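Local coordinates for protein GCN5-related N-acetyltransferase (Ralstonia eutropha JMP134, PDB 2Q0Y) that probably transfers acyl groups as a GNAT-family acetyltransferase and binds zinc and magnesium ions, at residues 14-26 and 90-102. Residues are numbered along the deposited sequence; the frame is centred on the assembly and turned at random.
Sequences LVCRHREAMFREA and ILNLYVDPSHRER. With ZN (zinc ion), chain B; FMT (formic acid), chain G.
Tyr-94 sets CG anti to its backbone N (chi1 -174°), which turns its ring against helix 14-25; Glu-25 puts CG anti to its carbonyl carbon (chi1 -77°), and the chain extended beyond CG carries its carboxylate to the phenol. In one of two conformers, Glu-25 OE2 accepts from Tyr-94 OH at 2.6 Å, while OE1 takes Arg-100 NH2 on its syn lone pair at 2.8 Å, with OE1 lying in the Arg-100 guanidinium plane. Arginine suits this place because its NE and NH2 also grip Val-95 O side-on, fixing the guanidinium. Small Ala-21 lets the helix approach closely, its CB 3.8 Å from the Tyr-94 ring centroid over one face, a CH-pi contact. At the other end, extended Arg-19 sends NH1 to Asn-92 OD1 (2.8 Å), the planes nearly perpendicular; Tyr-53 bonds ND2, so asparagine serves both. Selenomethionine Met-22 fills the middle, SE 3.7 Å from Asn-92 CA. Helix 14-25 crosses strand 90-95 at 81°; strand 86-95 pairs antiparallel with 63-74 and parallel with 123-127. Buried amide and guanidinium pair near the second subunit, whose Pro-77 O accepts a hydrogen bond from Arg-19 NH2, whereas the more exposed salt bridge probably favours ionised Glu-25 in that conformer.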
ATOM      1  N   LEU A  14     -22.950   5.033   6.327  1.00 12.12           N
ATOM      2  CA  LEU A  14     -22.936   3.641   5.869  1.00 11.87           C
ATOM      3  C   LEU A  14     -21.525   3.092   5.759  1.00 10.58           C
ATOM      4  O   LEU A  14     -21.220   1.993   6.254  1.00 11.82           O
ATOM      5  CB  LEU A  14     -23.629   3.538   4.510  1.00 11.14           C
ATOM      6  CG  LEU A  14     -23.771   2.157   3.867  1.00 14.65           C
ATOM      7  CD1 LEU A  14     -24.719   1.274   4.676  1.00 17.70           C
ATOM      8  CD2 LEU A  14     -24.305   2.300   2.446  1.00 18.30           C
ATOM      9  N   VAL A  15     -20.655   3.853   5.110  1.00 11.80           N
ATOM     10  CA  VAL A  15     -19.283   3.412   4.921  1.00 11.16           C
ATOM     11  C   VAL A  15     -18.561   3.263   6.258  1.00 12.64           C
ATOM     12  O   VAL A  15     -17.846   2.276   6.479  1.00 10.43           O
ATOM     13  CB  VAL A  15     -18.492   4.346   3.984  1.00 11.80           C
ATOM     14  CG1 VAL A  15     -17.035   3.886   3.875  1.00 11.69           C
ATOM     15  CG2 VAL A  15     -19.119   4.381   2.589  1.00 13.98           C
ATOM     16  N   CYS A  16     -18.752   4.218   7.171  1.00 11.84           N
ATOM     17  CA  CYS A  16     -18.144   4.127   8.500  1.00  9.74           C
ATOM     18  C   CYS A  16     -18.624   2.908   9.270  1.00  9.96           C
ATOM     19  O   CYS A  16     -17.844   2.276   9.964  1.00 11.54           O
ATOM     20  CB  CYS A  16     -18.433   5.385   9.313  1.00 11.17           C
ATOM     21  SG  CYS A  16     -17.706   6.888   8.593  1.00 12.67           S
ATOM     22  N   ARG A  17     -19.909   2.591   9.144  1.00 11.40           N
ATOM     23  CA  ARG A  17     -20.487   1.399   9.789  1.00 13.21           C
ATOM     24  C   ARG A  17     -19.894   0.121   9.219  1.00 11.16           C
ATOM     25  O   ARG A  17     -19.584  -0.821   9.973  1.00 10.14           O
ATOM     26  CB  ARG A  17     -22.016   1.359   9.624  1.00 13.19           C
ATOM     27  CG  ARG A  17     -22.797   2.193  10.615  1.00 21.83           C
ATOM     28  CD  ARG A  17     -24.335   2.184  10.305  1.00 24.26           C
ATOM     29  NE  ARG A  17     -24.968   0.877  10.502  1.00 36.03           N
ATOM     30  CZ  ARG A  17     -25.750   0.568  11.540  1.00 38.60           C
ATOM     31  N   HIS A  18     -19.764   0.076   7.893  1.00  9.72           N
ATOM     32  CA  HIS A  18     -19.177  -1.072   7.212  1.00 10.74           C
ATOM     33  C   HIS A  18     -17.728  -1.325   7.643  1.00 11.67           C
ATOM     34  O   HIS A  18     -17.334  -2.452   7.944  1.00 11.94           O
ATOM     35  CB  HIS A  18     -19.225  -0.886   5.694  1.00 11.80           C
ATOM     36  CG  HIS A  18     -20.583  -1.076   5.096  1.00 11.47           C
ATOM     37  ND1 HIS A  18     -20.831  -0.848   3.762  1.00 12.53           N
ATOM     38  CD2 HIS A  18     -21.760  -1.470   5.642  1.00 14.05           C
ATOM     39  CE1 HIS A  18     -22.101  -1.103   3.509  1.00 10.19           C
ATOM     40  NE2 HIS A  18     -22.689  -1.484   4.630  1.00 13.11           N
ATOM     41  N   ARG A  19     -16.939  -0.260   7.665  1.00 13.05           N
ATOM     42  CA  ARG A  19     -15.554  -0.364   8.079  1.00 12.40           C
ATOM     43  C   ARG A  19     -15.448  -0.930   9.489  1.00 11.76           C
ATOM     44  O   ARG A  19     -14.672  -1.848   9.727  1.00 12.63           O
ATOM     45  CB  ARG A  19     -14.866   0.995   7.990  1.00 10.48           C
ATOM     46  CG  ARG A  19     -13.369   0.973   8.281  1.00 12.57           C
ATOM     47  CD  ARG A  19     -12.716   2.264   7.873  1.00 12.81           C
ATOM     48  NE  ARG A  19     -11.259   2.268   8.024  1.00  9.27           N
ATOM     49  CZ  ARG A  19     -10.396   1.743   7.158  1.00 14.34           C
ATOM     50  NH1 ARG A  19     -10.818   1.085   6.086  1.00 13.70           N
ATOM     51  NH2 ARG A  19      -9.105   1.821   7.390  1.00 12.48           N
ATOM     52  N   GLU A  20     -16.204  -0.377  10.432  1.00  9.55           N
ATOM     53  CA  GLU A  20     -16.149  -0.836  11.819  0.50 11.00           C
ATOM     54  C   GLU A  20     -16.572  -2.302  11.928  1.00 10.56           C
ATOM     55  O   GLU A  20     -15.898  -3.114  12.592  1.00 11.78           O
ATOM     56  CB  GLU A  20     -17.042   0.053  12.685  0.50  9.64           C
ATOM     57  CG  GLU A  20     -17.057  -0.267  14.170  0.50 13.21           C
ATOM     58  CD  GLU A  20     -17.729   0.828  14.988  0.50 15.82           C
ATOM     59  OE1 GLU A  20     -17.338   2.017  14.865  0.50 17.65           O
ATOM     60  OE2 GLU A  20     -18.643   0.498  15.766  0.50 24.84           O
ATOM     61  N   ALA A  21     -17.685  -2.642  11.274  1.00 11.41           N
ATOM     62  CA  ALA A  21     -18.228  -4.018  11.356  1.00 11.34           C
ATOM     63  C   ALA A  21     -17.244  -5.040  10.764  1.00 11.25           C
ATOM     64  O   ALA A  21     -17.014  -6.097  11.354  1.00 11.09           O
ATOM     65  CB  ALA A  21     -19.602  -4.118  10.667  1.00 15.31           C
HETATM   66  N   MSE A  22     -16.672  -4.707   9.609  1.00 10.21           N
HETATM   67  CA  MSE A  22     -15.668  -5.542   8.935  1.00 11.82           C
HETATM   68  C   MSE A  22     -14.470  -5.824   9.848  1.00 12.40           C
HETATM   69  O   MSE A  22     -14.060  -6.970  10.027  1.00 10.96           O
HETATM   70  CB  MSE A  22     -15.212  -4.860   7.639  1.00 11.83           C
HETATM   71  CG  MSE A  22     -14.082  -5.542   6.903  1.00 16.42           C
HETATM   72 SE   MSE A  22     -13.273  -4.423   5.544  0.75 20.19          SE
HETATM   73  CE  MSE A  22     -12.307  -3.186   6.721  1.00 15.38           C
ATOM     74  N   PHE A  23     -13.909  -4.773  10.438  1.00 13.27           N
ATOM     75  CA  PHE A  23     -12.770  -4.949  11.345  1.00 11.76           C
ATOM     76  C   PHE A  23     -13.136  -5.639  12.655  1.00 12.39           C
ATOM     77  O   PHE A  23     -12.347  -6.429  13.184  1.00 13.14           O
ATOM     78  CB  PHE A  23     -12.106  -3.598  11.637  1.00 12.37           C
ATOM     79  CG  PHE A  23     -11.203  -3.085  10.538  1.00 10.58           C
ATOM     80  CD1 PHE A  23     -10.187  -3.883  10.014  1.00 12.87           C
ATOM     81  CD2 PHE A  23     -11.338  -1.787  10.065  1.00 13.19           C
ATOM     82  CE1 PHE A  23      -9.333  -3.400   9.049  1.00 16.35           C
ATOM     83  CE2 PHE A  23     -10.492  -1.304   9.085  1.00 11.99           C
ATOM     84  CZ  PHE A  23      -9.488  -2.114   8.581  1.00 11.77           C
ATOM     85  N   ARG A  24     -14.310  -5.352  13.207  1.00 12.03           N
ATOM     86  CA  ARG A  24     -14.725  -5.982  14.454  1.00 13.76           C
ATOM     87  C   ARG A  24     -14.863  -7.472  14.231  1.00 13.44           C
ATOM     88  O   ARG A  24     -14.380  -8.285  15.023  1.00 11.81           O
ATOM     89  CB  ARG A  24     -16.052  -5.409  14.935  1.00 13.59           C
ATOM     90  CG  ARG A  24     -16.580  -6.014  16.217  1.00 18.10           C
ATOM     91  CD  ARG A  24     -17.866  -5.319  16.662  1.00 21.59           C
ATOM     92  NE  ARG A  24     -18.886  -5.352  15.607  1.00 36.80           N
ATOM     93  CZ  ARG A  24     -19.795  -4.399  15.380  1.00 44.71           C
ATOM     94  NH1 ARG A  24     -19.864  -3.309  16.148  1.00 53.58           N
ATOM     95  NH2 ARG A  24     -20.656  -4.541  14.373  1.00 42.00           N
ATOM     96  N   GLU A  25     -15.508  -7.837  13.129  1.00 11.80           N
ATOM     97  CA  GLU A  25     -15.742  -9.250  12.828  0.50 12.12           C
ATOM     98  C   GLU A  25     -14.421  -9.970  12.528  1.00 12.90           C
ATOM     99  O   GLU A  25     -14.302 -11.177  12.764  1.00 13.30           O
ATOM    100  CB  GLU A  25     -16.773  -9.409  11.693  0.50 12.21           C
ATOM    101  CG  GLU A  25     -18.228  -9.184  12.154  0.50 10.40           C
ATOM    102  CD  GLU A  25     -19.240  -9.046  11.003  0.50 11.59           C
ATOM    103  OE1 GLU A  25     -18.932  -9.545   9.911  0.50 11.12           O
ATOM    104  OE2 GLU A  25     -20.335  -8.455  11.197  0.50  3.29           O
ATOM    105  N   ALA A  26     -13.431  -9.235  12.047  1.00 12.56           N
ATOM    106  CA  ALA A  26     -12.103  -9.778  11.791  1.00 14.64           C
ATOM    107  C   ALA A  26     -11.235  -9.849  13.063  1.00 16.27           C
ATOM    108  O   ALA A  26     -10.105 -10.321  13.012  1.00 20.54           O
ATOM    109  CB  ALA A  26     -11.409  -8.965  10.753  1.00 15.13           C
ATOM    110  N   ILE A  90      -8.797  -1.575  -3.164  1.00 10.15           N
ATOM    111  CA  ILE A  90     -10.131  -1.973  -2.735  1.00 12.06           C
ATOM    112  C   ILE A  90     -10.133  -2.056  -1.217  1.00 12.18           C
ATOM    113  O   ILE A  90      -9.205  -2.595  -0.615  1.00 10.40           O
ATOM    114  CB  ILE A  90     -10.552  -3.333  -3.365  1.00 11.90           C
ATOM    115  CG1 ILE A  90     -10.598  -3.197  -4.888  1.00 12.45           C
ATOM    116  CG2 ILE A  90     -11.897  -3.815  -2.799  1.00 16.21           C
ATOM    117  CD1 ILE A  90     -10.906  -4.461  -5.622  1.00 12.22           C
ATOM    118  N   LEU A  91     -11.177  -1.513  -0.607  1.00 11.63           N
ATOM    119  CA  LEU A  91     -11.307  -1.507   0.839  1.00 11.55           C
ATOM    120  C   LEU A  91     -12.766  -1.486   1.284  1.00 10.80           C
ATOM    121  O   LEU A  91     -13.677  -1.184   0.494  1.00  9.89           O
ATOM    122  CB  LEU A  91     -10.549  -0.323   1.469  1.00 11.05           C
ATOM    123  CG  LEU A  91     -11.080   1.092   1.267  1.00 10.16           C
ATOM    124  CD1 LEU A  91     -10.429   2.072   2.233  1.00 12.74           C
ATOM    125  CD2 LEU A  91     -10.940   1.580  -0.173  1.00 10.89           C
ATOM    126  N   ASN A  92     -12.970  -1.814   2.560  1.00 10.66           N
ATOM    127  CA  ASN A  92     -14.277  -1.733   3.206  1.00 11.23           C
ATOM    128  C   ASN A  92     -15.386  -2.582   2.587  1.00 11.03           C
ATOM    129  O   ASN A  92     -16.557  -2.223   2.674  1.00 12.46           O
ATOM    130  CB  ASN A  92     -14.757  -0.275   3.297  1.00 11.08           C
ATOM    131  CG  ASN A  92     -13.881   0.576   4.173  1.00 12.41           C
ATOM    132  OD1 ASN A  92     -13.265   0.083   5.116  1.00 13.45           O
ATOM    133  ND2 ASN A  92     -13.814   1.867   3.867  1.00 11.71           N
ATOM    134  N   LEU A  93     -15.035  -3.732   2.014  1.00 11.23           N
ATOM    135  CA  LEU A  93     -16.053  -4.698   1.592  1.00 11.02           C
ATOM    136  C   LEU A  93     -16.720  -5.288   2.825  1.00 11.11           C
ATOM    137  O   LEU A  93     -16.060  -5.933   3.659  1.00 11.66           O
ATOM    138  CB  LEU A  93     -15.445  -5.822   0.748  1.00 10.40           C
ATOM    139  CG  LEU A  93     -16.443  -6.935   0.349  1.00 10.53           C
ATOM    140  CD1 LEU A  93     -17.620  -6.388  -0.441  1.00 13.50           C
ATOM    141  CD2 LEU A  93     -15.767  -8.027  -0.436  1.00 13.49           C
ATOM    142  N   TYR A  94     -18.025  -5.065   2.932  1.00 11.50           N
ATOM    143  CA  TYR A  94     -18.818  -5.600   4.031  1.00  9.89           C
ATOM    144  C   TYR A  94     -20.140  -6.087   3.475  1.00  9.76           C
ATOM    145  O   TYR A  94     -20.794  -5.375   2.699  1.00  9.21           O
ATOM    146  CB  TYR A  94     -19.073  -4.577   5.129  1.00 10.10           C
ATOM    147  CG  TYR A  94     -19.776  -5.202   6.323  1.00  9.86           C
ATOM    148  CD1 TYR A  94     -19.081  -6.052   7.197  1.00  8.54           C
ATOM    149  CD2 TYR A  94     -21.132  -4.996   6.551  1.00 12.20           C
ATOM    150  CE1 TYR A  94     -19.719  -6.641   8.275  1.00  9.69           C
ATOM    151  CE2 TYR A  94     -21.786  -5.589   7.613  1.00 11.86           C
ATOM    152  CZ  TYR A  94     -21.073  -6.419   8.483  1.00  8.51           C
ATOM    153  OH  TYR A  94     -21.729  -6.998   9.539  1.00  9.99           O
ATOM    154  N   VAL A  95     -20.531  -7.290   3.886  1.00 10.06           N
ATOM    155  CA  VAL A  95     -21.832  -7.844   3.525  1.00  7.87           C
ATOM    156  C   VAL A  95     -22.623  -8.202   4.787  1.00  8.56           C
ATOM    157  O   VAL A  95     -22.122  -8.899   5.674  1.00  7.99           O
ATOM    158  CB  VAL A  95     -21.690  -9.101   2.616  1.00  8.84           C
ATOM    159  CG1 VAL A  95     -23.051  -9.628   2.216  1.00 10.35           C
ATOM    160  CG2 VAL A  95     -20.872  -8.815   1.371  1.00  9.67           C
ATOM    161  N   ASP A  96     -23.872  -7.747   4.862  1.00  8.32           N
ATOM    162  CA  ASP A  96     -24.763  -8.083   5.979  1.00  9.42           C
ATOM    163  C   ASP A  96     -24.687  -9.584   6.288  1.00  8.40           C
ATOM    164  O   ASP A  96     -24.807 -10.394   5.390  1.00 10.45           O
ATOM    165  CB  ASP A  96     -26.212  -7.720   5.653  1.00 10.35           C
ATOM    166  CG  ASP A  96     -27.185  -8.172   6.722  1.00 16.25           C
ATOM    167  OD1 ASP A  96     -27.201  -7.548   7.793  1.00 11.26           O
ATOM    168  OD2 ASP A  96     -27.939  -9.148   6.504  1.00 15.83           O
ATOM    169  N   PRO A  97     -24.485  -9.952   7.566  1.00  9.25           N
ATOM    170  CA  PRO A  97     -24.339 -11.333   7.967  1.00  8.58           C
ATOM    171  C   PRO A  97     -25.459 -12.290   7.571  1.00 10.24           C
ATOM    172  O   PRO A  97     -25.220 -13.498   7.473  1.00 13.73           O
ATOM    173  CB  PRO A  97     -24.254 -11.233   9.495  1.00 10.00           C
ATOM    174  CG  PRO A  97     -23.713  -9.942   9.762  1.00 11.88           C
ATOM    175  CD  PRO A  97     -24.248  -9.043   8.698  1.00  9.47           C
ATOM    176  N   SER A  98     -26.672 -11.779   7.391  1.00  7.19           N
ATOM    177  CA  SER A  98     -27.791 -12.607   6.965  1.00  7.45           C
ATOM    178  C   SER A  98     -27.951 -12.735   5.464  1.00  8.73           C
ATOM    179  O   SER A  98     -28.910 -13.361   5.013  1.00  9.36           O
ATOM    180  CB  SER A  98     -29.072 -12.081   7.574  1.00  9.49           C
ATOM    181  OG  SER A  98     -28.959 -12.189   8.980  1.00 10.46           O
ATOM    182  N   HIS A  99     -27.013 -12.184   4.703  1.00  7.84           N
ATOM    183  CA  HIS A  99     -27.073 -12.184   3.252  1.00  8.21           C
ATOM    184  C   HIS A  99     -25.764 -12.623   2.613  1.00  8.53           C
ATOM    185  O   HIS A  99     -25.405 -12.141   1.528  1.00  9.81           O
ATOM    186  CB  HIS A  99     -27.505 -10.794   2.760  1.00  6.85           C
ATOM    187  CG  HIS A  99     -28.940 -10.498   3.055  1.00  6.60           C
ATOM    188  ND1 HIS A  99     -29.353  -9.986   4.265  1.00  7.48           N
ATOM    189  CD2 HIS A  99     -30.061 -10.686   2.322  1.00  9.69           C
ATOM    190  CE1 HIS A  99     -30.669  -9.854   4.254  1.00  9.98           C
ATOM    191  NE2 HIS A  99     -31.126 -10.281   3.093  1.00  8.33           N
ATOM    192  N   ARG A 100     -25.079 -13.568   3.263  1.00  9.78           N
ATOM    193  CA  ARG A 100     -23.776 -14.021   2.783  1.00 12.82           C
ATOM    194  C   ARG A 100     -23.765 -15.273   1.897  1.00 14.81           C
ATOM    195  O   ARG A 100     -22.698 -15.716   1.457  1.00 15.39           O
ATOM    196  CB  ARG A 100     -22.826 -14.177   3.963  1.00 13.33           C
ATOM    197  CG  ARG A 100     -22.429 -12.820   4.462  1.00 14.96           C
ATOM    198  CD  ARG A 100     -21.519 -12.876   5.629  1.00 14.64           C
ATOM    199  NE  ARG A 100     -21.272 -11.530   6.116  1.00 13.84           N
ATOM    200  CZ  ARG A 100     -20.678 -11.280   7.272  1.00 18.07           C
ATOM    201  NH1 ARG A 100     -20.216 -12.285   8.003  1.00 16.25           N
ATOM    202  NH2 ARG A 100     -20.542 -10.043   7.691  1.00 12.38           N
ATOM    203  N   GLU A 101     -24.926 -15.806   1.577  1.00 15.81           N
ATOM    204  CA  GLU A 101     -24.964 -16.974   0.700  1.00 19.23           C
ATOM    205  C   GLU A 101     -25.650 -16.660  -0.626  1.00 19.16           C
ATOM    206  O   GLU A 101     -26.385 -17.488  -1.174  1.00 19.67           O
ATOM    207  CB  GLU A 101     -25.660 -18.132   1.424  1.00 21.66           C
ATOM    208  CG  GLU A 101     -25.056 -18.468   2.799  1.00 29.59           C
ATOM    209  CD  GLU A 101     -23.539 -18.734   2.755  1.00 43.67           C
ATOM    210  OE1 GLU A 101     -23.002 -19.073   1.671  1.00 47.73           O
ATOM    211  OE2 GLU A 101     -22.883 -18.610   3.819  1.00 51.61           O
ATOM    212  N   ARG A 102     -25.399 -15.461  -1.141  1.00 16.81           N
ATOM    213  CA  ARG A 102     -26.091 -14.953  -2.315  1.00 16.18           C
ATOM    214  C   ARG A 102     -25.147 -14.408  -3.384  1.00 13.88           C
ATOM    215  O   ARG A 102     -25.610 -13.829  -4.355  1.00 16.02           O
ATOM    216  CB  ARG A 102     -27.059 -13.835  -1.886  1.00 19.76           C
TER
HETATM  217 ZN    ZN B 153     -32.984 -10.247   2.374  1.00 17.96          ZN
HETATM  218  C   FMT G 158      -8.214   0.130   4.590  1.00 22.00           C
HETATM  219  O1  FMT G 158      -7.271   0.728   5.030  1.00 22.39           O
HETATM  220  O2  FMT G 158      -8.647  -0.830   5.177  1.00 31.35           O
HETATM  221  O   HOH W   1     -18.422  -0.194   2.299  1.00 12.98           O